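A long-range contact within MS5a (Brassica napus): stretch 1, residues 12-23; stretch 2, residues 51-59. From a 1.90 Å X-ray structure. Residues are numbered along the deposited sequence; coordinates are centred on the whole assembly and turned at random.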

# COMPACT_ATOMS: atom_id res chain seq x y z
N LEU A 12 -13.90 -4.19 -4.65
CA LEU A 12 -12.61 -4.45 -4.02
C LEU A 12 -11.78 -3.17 -3.88
O LEU A 12 -11.10 -2.99 -2.87
CB LEU A 12 -11.84 -5.50 -4.82
CG LEU A 12 -10.45 -5.90 -4.30
CD1 LEU A 12 -10.51 -6.27 -2.82
CD2 LEU A 12 -9.89 -7.06 -5.11
N VAL A 13 -11.85 -2.26 -4.86
CA VAL A 13 -11.02 -1.06 -4.78
C VAL A 13 -11.39 -0.24 -3.55
O VAL A 13 -10.52 0.35 -2.89
CB VAL A 13 -11.12 -0.23 -6.08
CG1 VAL A 13 -12.52 0.34 -6.30
CG2 VAL A 13 -10.11 0.91 -6.06
N VAL A 14 -12.68 -0.22 -3.19
CA VAL A 14 -13.10 0.55 -2.02
C VAL A 14 -12.58 -0.10 -0.75
O VAL A 14 -12.12 0.59 0.17
CB VAL A 14 -14.64 0.69 -2.00
CG1 VAL A 14 -15.10 1.37 -0.74
CG2 VAL A 14 -15.11 1.48 -3.22
N LYS A 15 -12.66 -1.43 -0.66
CA LYS A 15 -12.10 -2.11 0.50
C LYS A 15 -10.60 -1.85 0.61
O LYS A 15 -10.10 -1.59 1.71
CB LYS A 15 -12.38 -3.61 0.41
CG LYS A 15 -11.83 -4.38 1.59
CD LYS A 15 -12.12 -5.86 1.49
CE LYS A 15 -11.30 -6.65 2.50
NZ LYS A 15 -11.54 -8.11 2.35
N LEU A 16 -9.89 -1.89 -0.51
CA LEU A 16 -8.45 -1.65 -0.47
C LEU A 16 -8.14 -0.21 -0.04
O LEU A 16 -7.26 0.01 0.80
CB LEU A 16 -7.82 -1.96 -1.83
CG LEU A 16 -7.80 -3.44 -2.24
CD1 LEU A 16 -7.36 -3.61 -3.69
CD2 LEU A 16 -6.91 -4.26 -1.33
N TYR A 17 -8.88 0.77 -0.57
CA TYR A 17 -8.63 2.15 -0.15
C TYR A 17 -9.02 2.38 1.30
O TYR A 17 -8.36 3.15 2.01
CB TYR A 17 -9.37 3.14 -1.06
CG TYR A 17 -8.71 3.27 -2.41
CD1 TYR A 17 -7.39 2.88 -2.59
CD2 TYR A 17 -9.40 3.76 -3.52
CE1 TYR A 17 -6.76 2.98 -3.83
CE2 TYR A 17 -8.77 3.87 -4.77
CZ TYR A 17 -7.46 3.48 -4.91
OH TYR A 17 -6.82 3.58 -6.12
N ALA A 18 -10.09 1.74 1.77
CA ALA A 18 -10.39 1.80 3.20
C ALA A 18 -9.23 1.25 4.04
O ALA A 18 -8.88 1.80 5.09
CB ALA A 18 -11.66 1.01 3.51
N THR A 19 -8.63 0.15 3.59
CA THR A 19 -7.53 -0.43 4.34
C THR A 19 -6.28 0.45 4.27
O THR A 19 -5.53 0.54 5.24
CB THR A 19 -7.26 -1.84 3.80
OG1 THR A 19 -8.48 -2.57 3.82
CG2 THR A 19 -6.20 -2.56 4.63
N VAL A 20 -6.07 1.12 3.14
CA VAL A 20 -4.99 2.10 3.05
C VAL A 20 -5.21 3.21 4.07
O VAL A 20 -4.26 3.66 4.73
CB VAL A 20 -4.89 2.66 1.62
CG1 VAL A 20 -3.96 3.89 1.59
CG2 VAL A 20 -4.39 1.59 0.68
N GLY A 21 -6.44 3.71 4.18
CA GLY A 21 -6.72 4.74 5.16
C GLY A 21 -6.43 4.27 6.58
O GLY A 21 -5.87 5.02 7.38
N LEU A 22 -6.84 3.05 6.92
CA LEU A 22 -6.54 2.53 8.25
C LEU A 22 -5.03 2.37 8.44
O LEU A 22 -4.53 2.59 9.55
CB LEU A 22 -7.25 1.19 8.46
CG LEU A 22 -8.77 1.33 8.59
CD1 LEU A 22 -9.36 -0.03 8.66
CD2 LEU A 22 -9.12 2.11 9.85
N HIS A 23 -4.32 1.98 7.38
CA HIS A 23 -2.86 1.89 7.41
C HIS A 23 -2.22 3.24 7.75
O HIS A 23 -1.33 3.33 8.61
CB HIS A 23 -2.39 1.37 6.04
CG HIS A 23 -0.95 1.63 5.70
ND1 HIS A 23 0.10 1.33 6.54
CD2 HIS A 23 -0.39 2.12 4.56
CE1 HIS A 23 1.24 1.65 5.95
NE2 HIS A 23 0.97 2.12 4.75
N SER A 51 -11.90 10.37 -7.31
CA SER A 51 -11.89 10.56 -5.87
C SER A 51 -12.89 9.63 -5.21
O SER A 51 -14.01 9.46 -5.71
CB SER A 51 -12.18 12.01 -5.48
OG SER A 51 -13.52 12.33 -5.76
N TYR A 52 -12.49 9.07 -4.08
CA TYR A 52 -13.33 8.24 -3.24
C TYR A 52 -13.39 8.88 -1.86
O TYR A 52 -12.35 9.22 -1.29
CB TYR A 52 -12.77 6.81 -3.10
CG TYR A 52 -12.97 5.95 -4.33
CD1 TYR A 52 -12.06 5.97 -5.37
CD2 TYR A 52 -14.09 5.13 -4.44
CE1 TYR A 52 -12.25 5.19 -6.50
CE2 TYR A 52 -14.29 4.34 -5.56
CZ TYR A 52 -13.37 4.37 -6.58
OH TYR A 52 -13.57 3.59 -7.69
N ASN A 53 -14.59 9.09 -1.36
CA ASN A 53 -14.81 9.52 0.02
C ASN A 53 -15.56 8.37 0.67
O ASN A 53 -16.73 8.14 0.37
CB ASN A 53 -15.60 10.83 0.07
CG ASN A 53 -16.07 11.20 1.49
OD1 ASN A 53 -15.57 10.69 2.49
ND2 ASN A 53 -17.04 12.10 1.56
N ILE A 54 -14.86 7.62 1.53
CA ILE A 54 -15.34 6.35 2.05
C ILE A 54 -15.63 6.52 3.53
O ILE A 54 -14.78 7.02 4.28
CB ILE A 54 -14.30 5.23 1.83
CG1 ILE A 54 -13.96 5.10 0.36
CG2 ILE A 54 -14.80 3.90 2.42
CD1 ILE A 54 -12.65 4.30 0.12
N THR A 55 -16.82 6.10 3.94
CA THR A 55 -17.18 6.03 5.35
C THR A 55 -17.17 4.57 5.75
O THR A 55 -17.91 3.75 5.19
CB THR A 55 -18.56 6.66 5.57
OG1 THR A 55 -18.56 8.01 5.10
CG2 THR A 55 -18.93 6.62 7.06
N LEU A 56 -16.33 4.22 6.71
CA LEU A 56 -16.17 2.83 7.11
C LEU A 56 -16.28 2.72 8.62
O LEU A 56 -16.14 3.70 9.34
CB LEU A 56 -14.83 2.26 6.63
CG LEU A 56 -13.61 3.06 7.12
CD1 LEU A 56 -12.65 2.16 7.84
CD2 LEU A 56 -12.90 3.81 5.99
N ILE A 57 -16.53 1.49 9.08
CA ILE A 57 -16.54 1.16 10.49
C ILE A 57 -15.27 0.38 10.77
O ILE A 57 -14.99 -0.62 10.09
CB ILE A 57 -17.78 0.34 10.89
CG1 ILE A 57 -19.05 1.04 10.41
CG2 ILE A 57 -17.78 0.11 12.39
CD1 ILE A 57 -19.18 2.46 10.88
N ALA A 58 -14.47 0.85 11.72
CA ALA A 58 -13.29 0.14 12.18
C ALA A 58 -13.57 -0.49 13.54
O ALA A 58 -14.27 0.10 14.37
CB ALA A 58 -12.08 1.07 12.29
N GLU A 59 -13.02 -1.68 13.76
CA GLU A 59 -13.09 -2.33 15.07
C GLU A 59 -11.81 -2.02 15.84
O GLU A 59 -10.70 -2.10 15.30
CB GLU A 59 -13.28 -3.85 14.94
CG GLU A 59 -13.38 -4.52 16.32
CD GLU A 59 -13.79 -6.00 16.29
OE1 GLU A 59 -13.93 -6.59 15.20
OE2 GLU A 59 -13.99 -6.56 17.38

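Stretch 2 is a β-strand that lies across the helix of stretch 1. Their N-to-C directions differ by 74°, and the axes approach to 9.3 Å. No hydrogen bond joins the two stretches. The contact is made by packing, largely between apolar side chains, and buries 415 Å² summed over both sides.

Side chains alternate along a strand, and this sets the pattern. Tyr-52, Ile-54, Leu-56 and Ala-58 direct their CA-to-CB bonds toward the helix. The residues between them make no contact with it.

Ser-51 points away and takes no part. Tyr-52 follows, and it has the largest area covered by the other stretch, 74 Å². Its ring meets three helix residues. Val-13 CG1 lies 3.7 Å from Tyr-52 OH and 4.1 Å from Tyr-52 CZ. Val-14 CG2 lies 3.8 Å from Tyr-52 CE2. The third neighbour is Tyr-17. The two rings form an offset edge-to-face pair, with the edge of Tyr-17 toward the face of Tyr-52. Their centroids are 5.7 Å apart and their planes meet at 64°. The closest atoms are Tyr-17 CD2 and Tyr-52 CD1, at 3.9 Å. Tyr-17 OH is hydrogen-bonded elsewhere in the structure.

Asn-53 is out of reach. Ile-54 comes next, with chi1 m and chi2 t. Its CD1 reaches the helix backbone as well as its side chains. Ile-54 CD1 is 3.7 Å from Val-14 O and 4.0 Å from Ala-18 N. These two backbone atoms are already paired with each other: Ala-18 N donates to Val-14 O at 2.8 Å. The methyl therefore packs against a helical hydrogen bond. Ile-54 CD1 also lies 3.7 Å from Tyr-17 CB and 3.9 Å from Val-14 CG1. The backbones come close here, with Ala-18 CA 6.8 Å from Ile-54 CA. The small side chain of Ala-18 lies in this close region.

Thr-55 is out of reach. Leu-56 spans one helical turn with its two methyls. Leu-56 CD2 is 3.9 Å from Ala-18 CB, and Leu-56 CD1 is 4.0 Å from Leu-22 CD1. Its chi2 of 125° falls between the usual wells.

Ile-57 makes no contact with the helix. Ala-58 closes the set, with Ala-58 CB 4.0 Å from Leu-22 CD2. The backbones are farther apart here, at 8.2 Å between Leu-22 CA and Ala-58 CA. The longer leucine side chain bridges the gap. Glu-59 is out of reach.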